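Local coordinates for putative polysaccharide biosynthesis protein with aminopeptidase-like domain (Clostridium acetobutylicum, PDB 3K9T) that probably takes part in the biosynthesis of modified polysaccharides and binds one zinc ion per subunit, but is not expected to act as a peptidase, at residues D269-M281 / T345-R357. Sequence-based numbering, arbitrary orientation.
Sequences DAEIDKIVEKVLM and TYLEVIYTIENNR
Val276 and Val349 bring the two backbones closest, with their CA atoms 6.0 Å apart. Here helices 271-281 and 345-355 cross steeply, with 126° between their N-to-C directions, and their axes approach to 9.5 Å. The packing is knobs-into-holes from both sides: Val349 fits among Ile272, Ile275, Val276 and Val279, while Val279 fits among Thr345, Glu348, Val349 and Thr352. Val349 uses both branches, CG2 lying 3.8 Å from Val276 CG2 and CG1 facing the CD1 end of Ile272. Val279 sits between Glu348 and Thr352, one turn apart: CG1 rests on the CG methylene of Glu348, while CG2 touches Thr352 OG1. Thr352 OG1 bonds back to Glu348 O at 2.7 Å, reaching it from the face opposite the one used by Thr352 N. Glu348 bends at chi2, and its carboxylate makes a salt bridge with Arg417, outside the helix pair. Ile275 splits its branches as well. CG1 lies beside the backbone N (chi1 -75°), which puts CG2 anti to it, and that methyl slides past Thr352; Ile275 CD1 meets Ile353 CG1 at 3.6 Å, the two side chains crossing nearly at right angles. A polar clasp closes one end: extended Glu271 receives Asn356 ND2 on OE2 at 2.9 Å, nearly straight at 162°, in the amide plane but from above the carboxylate plane. A water donates to the same OE2 and to Ile353 O, bridging the helices. Leu406 of helix 405-412 touches Ile275, and Tyr262 of strand 260-263 lies against Val276. The pair thus forms a steeply crossed, knobs-into-holes helix pair of the aminopeptidase-like domain, away from the zinc site, where its last long helix runs out beside the permutated winged helix-turn-helix domain.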
loop_
_atom_site.group_PDB
_atom_site.type_symbol
_atom_site.label_atom_id
_atom_site.label_comp_id
_atom_site.label_asym_id
_atom_site.label_seq_id
_atom_site.Cartn_x
_atom_site.Cartn_y
_atom_site.Cartn_z
ATOM N N ASP A 269 1.089 -14.160 -0.808
ATOM C CA ASP A 269 -0.326 -14.019 -1.157
ATOM C C ASP A 269 -0.878 -15.189 -1.977
ATOM O O ASP A 269 -1.834 -14.998 -2.744
ATOM C CB ASP A 269 -0.543 -12.670 -1.877
ATOM C CG ASP A 269 0.244 -12.556 -3.157
ATOM O OD1 ASP A 269 1.101 -13.447 -3.468
ATOM O OD2 ASP A 269 -0.009 -11.548 -3.863
ATOM N N ALA A 270 -0.289 -16.384 -1.825
ATOM C CA ALA A 270 -0.771 -17.596 -2.522
ATOM C C ALA A 270 -2.161 -17.926 -2.001
ATOM O O ALA A 270 -2.584 -17.392 -0.980
ATOM C CB ALA A 270 0.152 -18.785 -2.290
ATOM N N GLU A 271 -2.872 -18.803 -2.694
ATOM C CA GLU A 271 -4.223 -19.130 -2.285
ATOM C C GLU A 271 -4.313 -19.593 -0.827
ATOM O O GLU A 271 -5.191 -19.106 -0.073
ATOM C CB GLU A 271 -4.857 -20.144 -3.202
ATOM C CG GLU A 271 -6.349 -20.232 -2.942
ATOM C CD GLU A 271 -7.062 -21.264 -3.790
ATOM O OE1 GLU A 271 -6.501 -21.641 -4.853
ATOM O OE2 GLU A 271 -8.197 -21.645 -3.372
ATOM N N ILE A 272 -3.389 -20.459 -0.418
ATOM C CA ILE A 272 -3.381 -20.955 0.964
ATOM C C ILE A 272 -3.197 -19.804 1.977
ATOM O O ILE A 272 -3.841 -19.792 3.000
ATOM C CB ILE A 272 -2.341 -22.119 1.178
ATOM C CG1 ILE A 272 -2.503 -22.759 2.560
ATOM C CG2 ILE A 272 -0.911 -21.632 0.977
ATOM C CD1 ILE A 272 -3.897 -23.264 2.849
ATOM N N ASP A 273 -2.353 -18.821 1.675
ATOM C CA ASP A 273 -2.155 -17.647 2.574
ATOM C C ASP A 273 -3.442 -16.880 2.727
ATOM O O ASP A 273 -3.832 -16.504 3.850
ATOM C CB ASP A 273 -1.124 -16.664 2.004
ATOM C CG ASP A 273 0.268 -17.264 1.874
ATOM O OD1 ASP A 273 0.733 -17.930 2.832
ATOM O OD2 ASP A 273 0.890 -17.066 0.802
ATOM N N LYS A 274 -4.090 -16.634 1.585
ATOM C CA LYS A 274 -5.325 -15.866 1.538
ATOM C C LYS A 274 -6.400 -16.634 2.275
ATOM O O LYS A 274 -7.193 -16.042 3.013
ATOM C CB LYS A 274 -5.718 -15.553 0.084
ATOM C CG LYS A 274 -4.714 -14.650 -0.632
ATOM C CD LYS A 274 -5.179 -13.269 -0.966
ATOM C CE LYS A 274 -5.816 -13.237 -2.385
ATOM N NZ LYS A 274 -5.732 -11.855 -3.046
ATOM N N ILE A 275 -6.419 -17.956 2.109
ATOM C CA ILE A 275 -7.460 -18.770 2.770
ATOM C C ILE A 275 -7.221 -18.766 4.287
ATOM O O ILE A 275 -8.118 -18.445 5.071
ATOM C CB ILE A 275 -7.494 -20.224 2.265
ATOM C CG1 ILE A 275 -8.134 -20.297 0.887
ATOM C CG2 ILE A 275 -8.244 -21.138 3.247
ATOM C CD1 ILE A 275 -8.039 -21.694 0.295
ATOM N N VAL A 276 -6.017 -19.125 4.708
ATOM C CA VAL A 276 -5.767 -19.158 6.153
ATOM C C VAL A 276 -5.998 -17.781 6.822
ATOM O O VAL A 276 -6.574 -17.722 7.894
ATOM C CB VAL A 276 -4.360 -19.728 6.521
ATOM C CG1 VAL A 276 -4.081 -19.513 8.029
ATOM C CG2 VAL A 276 -4.285 -21.231 6.116
ATOM N N GLU A 277 -5.587 -16.682 6.190
ATOM C CA GLU A 277 -5.745 -15.371 6.860
ATOM C C GLU A 277 -7.223 -14.974 6.928
ATOM O O GLU A 277 -7.635 -14.368 7.891
ATOM C CB GLU A 277 -4.885 -14.297 6.209
ATOM C CG GLU A 277 -3.370 -14.593 6.309
ATOM C CD GLU A 277 -2.563 -13.780 5.319
ATOM O OE1 GLU A 277 -2.884 -12.587 5.151
ATOM O OE2 GLU A 277 -1.617 -14.326 4.707
ATOM N N LYS A 278 -8.018 -15.396 5.942
ATOM C CA LYS A 278 -9.447 -15.127 5.925
ATOM C C LYS A 278 -10.190 -15.928 6.987
ATOM O O LYS A 278 -11.154 -15.422 7.581
ATOM C CB LYS A 278 -10.041 -15.406 4.530
ATOM C CG LYS A 278 -11.467 -14.853 4.300
ATOM C CD LYS A 278 -11.550 -13.339 4.562
ATOM C CE LYS A 278 -12.862 -12.780 4.050
ATOM N NZ LYS A 278 -13.246 -11.504 4.689
ATOM N N VAL A 279 -9.757 -17.169 7.235
ATOM C CA VAL A 279 -10.332 -17.966 8.326
ATOM C C VAL A 279 -10.002 -17.303 9.684
ATOM O O VAL A 279 -10.907 -17.071 10.521
ATOM C CB VAL A 279 -9.881 -19.443 8.283
ATOM C CG1 VAL A 279 -10.321 -20.164 9.535
ATOM C CG2 VAL A 279 -10.407 -20.186 6.977
ATOM N N LEU A 280 -8.739 -16.933 9.886
ATOM C CA LEU A 280 -8.318 -16.287 11.155
ATOM C C LEU A 280 -9.051 -14.977 11.421
ATOM O O LEU A 280 -9.523 -14.693 12.558
ATOM C CB LEU A 280 -6.801 -16.047 11.170
ATOM C CG LEU A 280 -5.944 -17.339 11.195
ATOM C CD1 LEU A 280 -4.487 -16.996 10.922
ATOM C CD2 LEU A 280 -6.104 -18.128 12.535
HETATM N N MSE A 281 -9.166 -14.185 10.360
HETATM C CA MSE A 281 -9.791 -12.866 10.431
HETATM C C MSE A 281 -11.208 -12.914 11.069
HETATM O O MSE A 281 -11.623 -12.015 11.825
HETATM C CB MSE A 281 -9.847 -12.310 9.018
HETATM C CG MSE A 281 -10.488 -10.962 8.907
HETATM SE SE MSE A 281 -10.400 -10.323 7.064
HETATM C CE MSE A 281 -8.502 -10.723 6.630
ATOM N N THR A 345 -9.661 -25.160 13.382
ATOM C CA THR A 345 -9.169 -24.158 12.427
ATOM C C THR A 345 -8.660 -24.825 11.134
ATOM O O THR A 345 -8.936 -24.374 10.011
ATOM C CB THR A 345 -8.130 -23.231 13.046
ATOM O OG1 THR A 345 -8.647 -22.623 14.266
ATOM C CG2 THR A 345 -7.738 -22.170 12.032
ATOM N N TYR A 346 -7.920 -25.903 11.303
ATOM C CA TYR A 346 -7.439 -26.668 10.173
ATOM C C TYR A 346 -8.627 -27.170 9.370
ATOM O O TYR A 346 -8.613 -27.092 8.142
ATOM C CB TYR A 346 -6.506 -27.837 10.611
ATOM C CG TYR A 346 -5.019 -27.482 10.667
ATOM C CD1 TYR A 346 -4.484 -26.749 11.719
ATOM C CD2 TYR A 346 -4.139 -27.923 9.680
ATOM C CE1 TYR A 346 -3.117 -26.453 11.763
ATOM C CE2 TYR A 346 -2.779 -27.632 9.714
ATOM C CZ TYR A 346 -2.270 -26.888 10.743
ATOM O OH TYR A 346 -0.912 -26.597 10.783
ATOM N N LEU A 347 -9.655 -27.695 10.035
ATOM C CA LEU A 347 -10.837 -28.171 9.306
ATOM C C LEU A 347 -11.538 -27.029 8.538
ATOM O O LEU A 347 -12.048 -27.227 7.423
ATOM C CB LEU A 347 -11.814 -28.885 10.258
ATOM C CG LEU A 347 -11.396 -30.266 10.789
ATOM C CD1 LEU A 347 -12.547 -30.921 11.514
ATOM C CD2 LEU A 347 -10.918 -31.173 9.651
ATOM N N GLU A 348 -11.565 -25.838 9.137
ATOM C CA GLU A 348 -12.207 -24.670 8.505
ATOM C C GLU A 348 -11.405 -24.223 7.292
ATOM O O GLU A 348 -11.959 -23.792 6.262
ATOM C CB GLU A 348 -12.323 -23.506 9.496
ATOM C CG GLU A 348 -13.256 -22.372 9.020
ATOM C CD GLU A 348 -14.661 -22.848 8.777
ATOM O OE1 GLU A 348 -15.120 -23.721 9.547
ATOM O OE2 GLU A 348 -15.315 -22.360 7.823
ATOM N N VAL A 349 -10.085 -24.296 7.436
ATOM C CA VAL A 349 -9.209 -24.045 6.323
ATOM C C VAL A 349 -9.550 -25.005 5.182
ATOM O O VAL A 349 -9.722 -24.547 4.048
ATOM C CB VAL A 349 -7.744 -24.114 6.728
ATOM C CG1 VAL A 349 -6.829 -24.222 5.503
ATOM C CG2 VAL A 349 -7.417 -22.899 7.562
ATOM N N ILE A 350 -9.686 -26.302 5.502
ATOM C CA ILE A 350 -9.928 -27.350 4.505
ATOM C C ILE A 350 -11.295 -27.162 3.886
ATOM O O ILE A 350 -11.429 -27.241 2.670
ATOM C CB ILE A 350 -9.746 -28.783 5.071
ATOM C CG1 ILE A 350 -8.250 -29.059 5.328
ATOM C CG2 ILE A 350 -10.322 -29.806 4.109
ATOM C CD1 ILE A 350 -7.896 -30.355 6.146
ATOM N N TYR A 351 -12.298 -26.879 4.712
ATOM C CA TYR A 351 -13.625 -26.510 4.200
ATOM C C TYR A 351 -13.508 -25.341 3.205
ATOM O O TYR A 351 -14.149 -25.360 2.173
ATOM C CB TYR A 351 -14.565 -26.118 5.350
ATOM C CG TYR A 351 -15.936 -25.602 4.925
ATOM C CD1 TYR A 351 -16.123 -24.272 4.514
ATOM C CD2 TYR A 351 -17.044 -26.431 4.953
ATOM C CE1 TYR A 351 -17.376 -23.812 4.138
ATOM C CE2 TYR A 351 -18.318 -25.969 4.582
ATOM C CZ TYR A 351 -18.477 -24.662 4.185
ATOM O OH TYR A 351 -19.720 -24.213 3.809
ATOM N N THR A 352 -12.682 -24.341 3.498
ATOM C CA THR A 352 -12.544 -23.178 2.595
ATOM C C THR A 352 -11.855 -23.576 1.272
ATOM O O THR A 352 -12.275 -23.191 0.175
ATOM C CB THR A 352 -11.812 -22.006 3.304
ATOM O OG1 THR A 352 -12.459 -21.723 4.555
ATOM C CG2 THR A 352 -11.826 -20.752 2.448
ATOM N N ILE A 353 -10.797 -24.358 1.387
ATOM C CA ILE A 353 -10.077 -24.845 0.227
ATOM C C ILE A 353 -11.034 -25.560 -0.702
ATOM O O ILE A 353 -11.033 -25.324 -1.895
ATOM C CB ILE A 353 -8.976 -25.844 0.636
ATOM C CG1 ILE A 353 -7.828 -25.128 1.325
ATOM C CG2 ILE A 353 -8.453 -26.646 -0.583
ATOM C CD1 ILE A 353 -6.913 -26.116 2.060
ATOM N N GLU A 354 -11.848 -26.437 -0.131
ATOM C CA GLU A 354 -12.750 -27.279 -0.910
ATOM C C GLU A 354 -13.892 -26.519 -1.578
ATOM O O GLU A 354 -14.244 -26.809 -2.708
ATOM C CB GLU A 354 -13.336 -28.324 0.024
ATOM C CG GLU A 354 -12.374 -29.410 0.395
ATOM C CD GLU A 354 -12.259 -30.459 -0.672
ATOM O OE1 GLU A 354 -13.316 -30.898 -1.154
ATOM O OE2 GLU A 354 -11.113 -30.840 -1.021
ATOM N N ASN A 355 -14.464 -25.546 -0.862
ATOM C CA ASN A 355 -15.608 -24.770 -1.351
ATOM C C ASN A 355 -15.307 -23.428 -2.019
ATOM O O ASN A 355 -16.232 -22.650 -2.253
ATOM C CB ASN A 355 -16.612 -24.538 -0.207
ATOM C CG ASN A 355 -17.257 -25.825 0.270
ATOM O OD1 ASN A 355 -17.883 -26.527 -0.510
ATOM N ND2 ASN A 355 -17.107 -26.137 1.567
ATOM N N ASN A 356 -14.040 -23.154 -2.326
ATOM C CA ASN A 356 -13.650 -21.903 -2.983
ATOM C C ASN A 356 -13.904 -21.971 -4.481
ATOM O O ASN A 356 -12.968 -21.951 -5.273
ATOM C CB ASN A 356 -12.160 -21.566 -2.740
ATOM C CG ASN A 356 -11.783 -20.161 -3.230
ATOM O OD1 ASN A 356 -12.635 -19.287 -3.286
ATOM N ND2 ASN A 356 -10.508 -19.943 -3.570
ATOM N N ARG A 357 -15.167 -21.972 -4.877
ATOM C CA ARG A 357 -15.501 -22.082 -6.294
ATOM C C ARG A 357 -15.496 -20.739 -7.049
ATOM O O ARG A 357 -15.325 -19.684 -6.447
ATOM C CB ARG A 357 -16.806 -22.833 -6.437
ATOM C CG ARG A 357 -16.647 -24.262 -6.011
ATOM C CD ARG A 357 -17.964 -25.006 -5.896
ATOM N NE ARG A 357 -17.703 -26.179 -5.080
ATOM C CZ ARG A 357 -17.063 -27.263 -5.510
ATOM N NH1 ARG A 357 -16.647 -27.374 -6.774
ATOM N NH2 ARG A 357 -16.852 -28.260 -4.665
HETATM O O HOH W 1 -9.371 -24.331 -3.709
#